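PDB 3OTT: Two-component system sensor histidine kinase from Bacteroides thetaiotaomicron, which probably senses saccharides through its extracellular region, the part in this crystal, and signals by ATP-dependent histidine phosphorylation to control transcription. Local coordinates for residues Phe27-Glu32 with Ala286-Asn291; Leu34-Ser39 with Leu85-Arg90. All blocks are in the same frame, centred on the assembly; numbering follows the deposited sequence.

Contact 1 (Phe27-Glu32 with Ala286-Asn291); sequences FLQDSE and ADQEHN. With TBR (hexatantalum dodecabromide), chain D.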
# COMPACT_ATOMS: atom_id res chain seq x y z
N PHE B 27 -17.72 17.10 12.32
CA PHE B 27 -17.78 15.69 12.70
C PHE B 27 -16.38 15.17 12.58
O PHE B 27 -15.66 15.59 11.68
CB PHE B 27 -18.63 14.82 11.76
CG PHE B 27 -20.05 15.23 11.65
CD1 PHE B 27 -20.44 16.18 10.71
CD2 PHE B 27 -21.01 14.68 12.49
CE1 PHE B 27 -21.77 16.55 10.59
CE2 PHE B 27 -22.33 15.09 12.39
CZ PHE B 27 -22.72 15.99 11.45
N LEU B 28 -16.02 14.24 13.47
CA LEU B 28 -14.77 13.48 13.37
C LEU B 28 -15.12 12.06 13.62
O LEU B 28 -16.10 11.77 14.27
CB LEU B 28 -13.78 13.95 14.43
CG LEU B 28 -13.39 15.40 14.25
CD1 LEU B 28 -12.70 15.96 15.50
CD2 LEU B 28 -12.51 15.53 12.98
N GLN B 29 -14.32 11.15 13.10
CA GLN B 29 -14.51 9.74 13.36
C GLN B 29 -13.16 9.17 13.77
O GLN B 29 -12.20 9.26 12.99
CB GLN B 29 -14.97 9.05 12.10
CG GLN B 29 -15.40 7.64 12.38
CD GLN B 29 -16.00 6.93 11.17
OE1 GLN B 29 -15.64 7.22 10.02
NE2 GLN B 29 -16.91 5.98 11.43
N ASP B 30 -13.06 8.64 15.00
CA ASP B 30 -11.78 8.09 15.48
C ASP B 30 -11.46 6.77 14.77
O ASP B 30 -12.30 6.25 14.02
CB ASP B 30 -11.72 7.96 17.02
CG ASP B 30 -12.91 7.12 17.64
OD1 ASP B 30 -13.12 5.95 17.25
OD2 ASP B 30 -13.56 7.58 18.61
N SER B 31 -10.26 6.23 15.01
CA SER B 31 -9.75 5.12 14.18
C SER B 31 -10.47 3.81 14.52
O SER B 31 -10.19 2.81 13.92
CB SER B 31 -8.23 4.92 14.39
OG SER B 31 -7.96 4.89 15.79
N GLU B 32 -11.35 3.86 15.50
CA GLU B 32 -12.14 2.67 15.90
C GLU B 32 -13.61 2.91 15.54
O GLU B 32 -14.46 2.15 15.92
CB GLU B 32 -11.89 2.33 17.40
CG GLU B 32 -10.40 1.90 17.66
CD GLU B 32 -9.88 2.07 19.12
OE1 GLU B 32 -9.50 1.04 19.75
OE2 GLU B 32 -9.80 3.24 19.61
N ALA B 286 -18.37 12.62 5.18
CA ALA B 286 -18.56 11.26 4.69
C ALA B 286 -17.76 10.31 5.58
O ALA B 286 -16.56 10.50 5.70
CB ALA B 286 -18.10 11.14 3.15
N ASP B 287 -18.39 9.32 6.21
CA ASP B 287 -17.67 8.52 7.20
C ASP B 287 -17.02 7.37 6.47
O ASP B 287 -17.23 7.22 5.27
CB ASP B 287 -18.57 8.03 8.36
CG ASP B 287 -19.70 7.08 7.93
OD1 ASP B 287 -19.65 6.54 6.79
OD2 ASP B 287 -20.66 6.85 8.74
N GLN B 288 -16.28 6.55 7.20
CA GLN B 288 -15.58 5.38 6.63
C GLN B 288 -16.48 4.38 5.91
O GLN B 288 -16.01 3.56 5.14
CB GLN B 288 -14.77 4.67 7.74
CG GLN B 288 -13.47 5.42 8.10
CD GLN B 288 -12.50 5.52 6.89
OE1 GLN B 288 -12.47 4.65 6.00
NE2 GLN B 288 -11.71 6.59 6.86
N GLU B 289 -17.78 4.42 6.20
CA GLU B 289 -18.73 3.52 5.54
C GLU B 289 -19.49 4.26 4.45
O GLU B 289 -20.49 3.72 3.96
CB GLU B 289 -19.72 3.00 6.54
CG GLU B 289 -19.23 1.84 7.34
CD GLU B 289 -20.20 1.45 8.50
OE1 GLU B 289 -20.97 2.31 9.03
OE2 GLU B 289 -20.19 0.26 8.88
N HIS B 290 -19.07 5.49 4.16
CA HIS B 290 -19.66 6.35 3.16
C HIS B 290 -21.05 6.88 3.55
O HIS B 290 -21.77 7.44 2.69
CB HIS B 290 -19.78 5.62 1.79
CG HIS B 290 -18.53 4.90 1.37
ND1 HIS B 290 -17.35 5.57 1.11
CD2 HIS B 290 -18.28 3.58 1.19
CE1 HIS B 290 -16.42 4.69 0.79
NE2 HIS B 290 -16.95 3.48 0.82
N ASN B 291 -21.46 6.71 4.80
CA ASN B 291 -22.68 7.42 5.24
C ASN B 291 -22.32 8.91 5.19
O ASN B 291 -21.19 9.27 5.49
CB ASN B 291 -23.07 7.05 6.67
CG ASN B 291 -23.29 5.56 6.84
OD1 ASN B 291 -23.99 4.94 6.05
ND2 ASN B 291 -22.65 4.98 7.83
TA1 TBR D . -13.38 -0.30 8.14
TA2 TBR D . -15.23 0.17 10.12
TA3 TBR D . -14.49 -2.51 9.49
TA4 TBR D . -13.72 -1.31 11.93
TA5 TBR D . -11.84 -1.78 9.91
TA6 TBR D . -12.61 0.83 10.47
BR1 TBR D . -15.58 0.99 7.61
BR2 TBR D . -14.38 -2.33 6.84
BR3 TBR D . -11.15 -1.36 7.43
BR4 TBR D . -11.90 1.82 8.17
BR5 TBR D . -16.96 -1.66 9.52
BR6 TBR D . -12.55 -4.23 9.27
BR7 TBR D . -11.49 -2.62 12.35
BR8 TBR D . -12.51 0.67 13.08
BR9 TBR D . -15.98 -0.20 12.59
BRA TBR D . -14.92 -3.65 11.81
BRB TBR D . -10.13 0.07 10.55
BRC TBR D . -14.54 2.58 10.70
O HOH W 1 -18.97 4.52 9.72
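OD1 of Asp-287, the residue whose CB touches Gln-29 OE1 at 3.5 Å, receives Glu-289 N at 2.9 Å from above the carboxylate plane, which makes an Asx turn, and, weakly, Asn-291 N. OD2 uses its syn lone pair to take a hydrogen bond of 2.9 Å from Asn-291 ND2 and also accepts from the indole of Trp-293. This internal bonding ties down the type I turn from Asp-287 to His-290 and presents the backbone N-H of Gln-288 to strand 24-29. Gln-29 reaches that N-H with an extended side chain, CG anti to the backbone N (chi1 -171°). The bond from Gln-288 N to Gln-29 OE1, 3.0 Å long and nearly straight at 168°, lies in the carbonyl plane on a lone pair, while Gln-288 CG packs 3.4 Å from the same oxygen. The other end of the Gln-29 amide, NE2, donates to Gly-33 O and to a water 3.0 Å away, which in turn donates a hydrogen bond to Glu-289 OE1. With both ends engaged, the amide is fixed in its rotation. Exchanging Gln-29 for an alanine would probably cost Gln-288 N its acceptor and the bridging water a donor, leaving the turn linked less firmly to strand 24-29. A hexatantalum dodecabromide cluster, a heavy-atom reagent, sits beside both segments, its BR8 at 3.3 Å from Ser-31 O and its BR1 at 3.6 Å from Gln-288 O. The arrangement joins the innermost strand of the first blade to the first turn of the seventh blade in the N-terminal seven-bladed beta-propeller; the pairing of Asp-287 with Trp-293 recurs as Asp-30 with Trp-36, consistent with the repeats of two-component regulator propellers.

Contact 2 (Leu34-Ser39 with Leu85-Arg90); sequences LIWIGS and LVYNYR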
# COMPACT_ATOMS: atom_id res chain seq x y z
N LEU B 34 -15.98 5.47 16.16
CA LEU B 34 -16.98 6.31 16.86
C LEU B 34 -17.11 7.72 16.26
O LEU B 34 -16.11 8.41 16.02
CB LEU B 34 -16.62 6.46 18.35
CG LEU B 34 -17.69 6.40 19.49
CD1 LEU B 34 -17.12 6.78 20.92
CD2 LEU B 34 -18.77 7.30 19.32
N ILE B 35 -18.34 8.19 16.08
CA ILE B 35 -18.56 9.56 15.62
C ILE B 35 -18.57 10.59 16.75
O ILE B 35 -19.27 10.42 17.75
CB ILE B 35 -19.88 9.61 14.89
CG1 ILE B 35 -19.78 8.69 13.66
CG2 ILE B 35 -20.22 11.02 14.55
CD1 ILE B 35 -18.99 9.30 12.54
N TRP B 36 -17.83 11.66 16.56
CA TRP B 36 -17.76 12.80 17.45
C TRP B 36 -18.32 14.02 16.73
O TRP B 36 -18.10 14.19 15.52
CB TRP B 36 -16.29 13.08 17.84
CG TRP B 36 -15.67 11.90 18.56
CD1 TRP B 36 -15.04 10.80 17.98
CD2 TRP B 36 -15.59 11.69 19.96
NE1 TRP B 36 -14.61 9.94 18.92
CE2 TRP B 36 -14.92 10.46 20.16
CE3 TRP B 36 -16.00 12.42 21.08
CZ2 TRP B 36 -14.69 9.94 21.43
CZ3 TRP B 36 -15.76 11.91 22.35
CH2 TRP B 36 -15.13 10.67 22.51
N ILE B 37 -18.98 14.91 17.50
CA ILE B 37 -19.79 16.01 16.98
C ILE B 37 -19.40 17.31 17.69
O ILE B 37 -19.49 17.40 18.90
CB ILE B 37 -21.35 15.68 17.24
CG1 ILE B 37 -21.74 14.32 16.67
CG2 ILE B 37 -22.29 16.79 16.75
CD1 ILE B 37 -23.11 13.71 17.27
N GLY B 38 -18.96 18.32 16.96
CA GLY B 38 -18.76 19.62 17.55
C GLY B 38 -20.07 20.41 17.45
O GLY B 38 -20.69 20.47 16.39
N SER B 39 -20.53 21.00 18.53
CA SER B 39 -21.79 21.70 18.50
C SER B 39 -21.58 23.10 19.07
O SER B 39 -20.48 23.39 19.58
CB SER B 39 -22.80 20.97 19.37
OG SER B 39 -22.50 21.25 20.74
N LEU B 85 -9.20 23.80 21.98
CA LEU B 85 -9.55 22.97 23.08
C LEU B 85 -9.07 21.57 22.73
O LEU B 85 -9.37 21.06 21.64
CB LEU B 85 -11.06 23.04 23.20
CG LEU B 85 -11.69 22.44 24.44
CD1 LEU B 85 -11.17 23.12 25.76
CD2 LEU B 85 -13.23 22.56 24.22
N VAL B 86 -8.24 20.99 23.59
CA VAL B 86 -7.69 19.68 23.34
C VAL B 86 -8.32 18.57 24.22
O VAL B 86 -8.21 18.58 25.46
CB VAL B 86 -6.17 19.71 23.48
CG1 VAL B 86 -5.60 18.32 23.34
CG2 VAL B 86 -5.57 20.65 22.42
N TYR B 87 -8.93 17.58 23.58
CA TYR B 87 -9.62 16.56 24.33
C TYR B 87 -8.95 15.20 24.12
O TYR B 87 -8.81 14.72 22.98
CB TYR B 87 -11.13 16.54 23.97
CG TYR B 87 -11.94 15.45 24.65
CD1 TYR B 87 -12.25 15.53 26.04
CD2 TYR B 87 -12.40 14.38 23.94
CE1 TYR B 87 -12.98 14.52 26.68
CE2 TYR B 87 -13.18 13.36 24.56
CZ TYR B 87 -13.45 13.45 25.92
OH TYR B 87 -14.19 12.46 26.49
N ASN B 88 -8.49 14.60 25.20
CA ASN B 88 -7.95 13.23 25.09
C ASN B 88 -9.10 12.24 25.15
O ASN B 88 -9.64 12.00 26.18
CB ASN B 88 -6.88 12.96 26.18
CG ASN B 88 -6.24 11.57 26.05
OD1 ASN B 88 -6.82 10.67 25.47
ND2 ASN B 88 -5.02 11.41 26.62
N TYR B 89 -9.48 11.66 24.02
CA TYR B 89 -10.67 10.85 24.01
C TYR B 89 -10.43 9.43 24.59
O TYR B 89 -11.40 8.72 24.95
CB TYR B 89 -11.26 10.81 22.60
CG TYR B 89 -10.50 9.95 21.58
CD1 TYR B 89 -10.66 8.56 21.53
CD2 TYR B 89 -9.63 10.54 20.66
CE1 TYR B 89 -10.00 7.78 20.56
CE2 TYR B 89 -8.94 9.77 19.69
CZ TYR B 89 -9.11 8.42 19.66
OH TYR B 89 -8.44 7.72 18.71
N ARG B 90 -9.17 9.01 24.71
CA ARG B 90 -8.91 7.71 25.31
C ARG B 90 -8.93 7.86 26.82
O ARG B 90 -9.49 7.03 27.52
CB ARG B 90 -7.55 7.10 24.90
CG ARG B 90 -7.54 6.66 23.47
CD ARG B 90 -6.16 6.12 23.07
NE ARG B 90 -6.20 5.95 21.61
CZ ARG B 90 -6.60 4.84 21.00
NH1 ARG B 90 -6.96 3.77 21.74
NH2 ARG B 90 -6.61 4.79 19.67
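The six-membered ring of Trp-36 meets two tyrosines of segment 85-90. Its CZ3 comes to 3.7 Å from Tyr-87 CE2, and CZ2 lies 3.7 Å from Tyr-89 CB; CH2, between them, is 3.9 Å from each of these two tyrosine atoms. Both meetings are oblique: the tryptophan plane is inclined at 59° to the Tyr-87 ring and 51° to that of Tyr-89. Tyr-87 gets there with CG anti to its backbone nitrogen (chi1 177°), sending the ring across the indole. This buried aromatic cluster lies between adjacent blades of the beta-propeller, joining the second strand of one four-stranded sheet (35-39) to the third strand of the next (84-88). Leu-76, from strand 75-79, touches both Trp-36 and Tyr-89. The polar ends of the rings are held outside the cluster, Trp-36 NE1 by Asp-30 and Tyr-87 OH by Asp-92. Where strand 84-88 ends, Asn-88 OD1 accepts from Arg-90 N at 3.0 Å in an Asx turn, which shapes the backbone around Tyr-89. Tyr-89 CE1 lies 4.2 Å above the Arg-90 guanidinium plane, offset toward its rim; NE donates to Asn-73 O, and the side chain packs against Met-363 of the second subunit.

From the N terminus, the chain first lends strand 13-15 to the seventh blade, then enters strand 24-29, which carries half of contact 1, turns at Asp-30 and runs back along 35-39 into contact 2. Some 45 residues later 85-90 completes contact 2, closing a short loop between the first two blades. Four further blades follow before 286-291 returns to strand 24-29, so the long loop of contact 1 encloses all of contact 2 and brings the seventh blade against the first. The contacts, centres about 13 Å apart, share a sheet: Leu-28 O probably accepts from Trp-36 N, and Asp-30 CB packs against Tyr-89 OH at 3.7 Å. Together they flank the first blade.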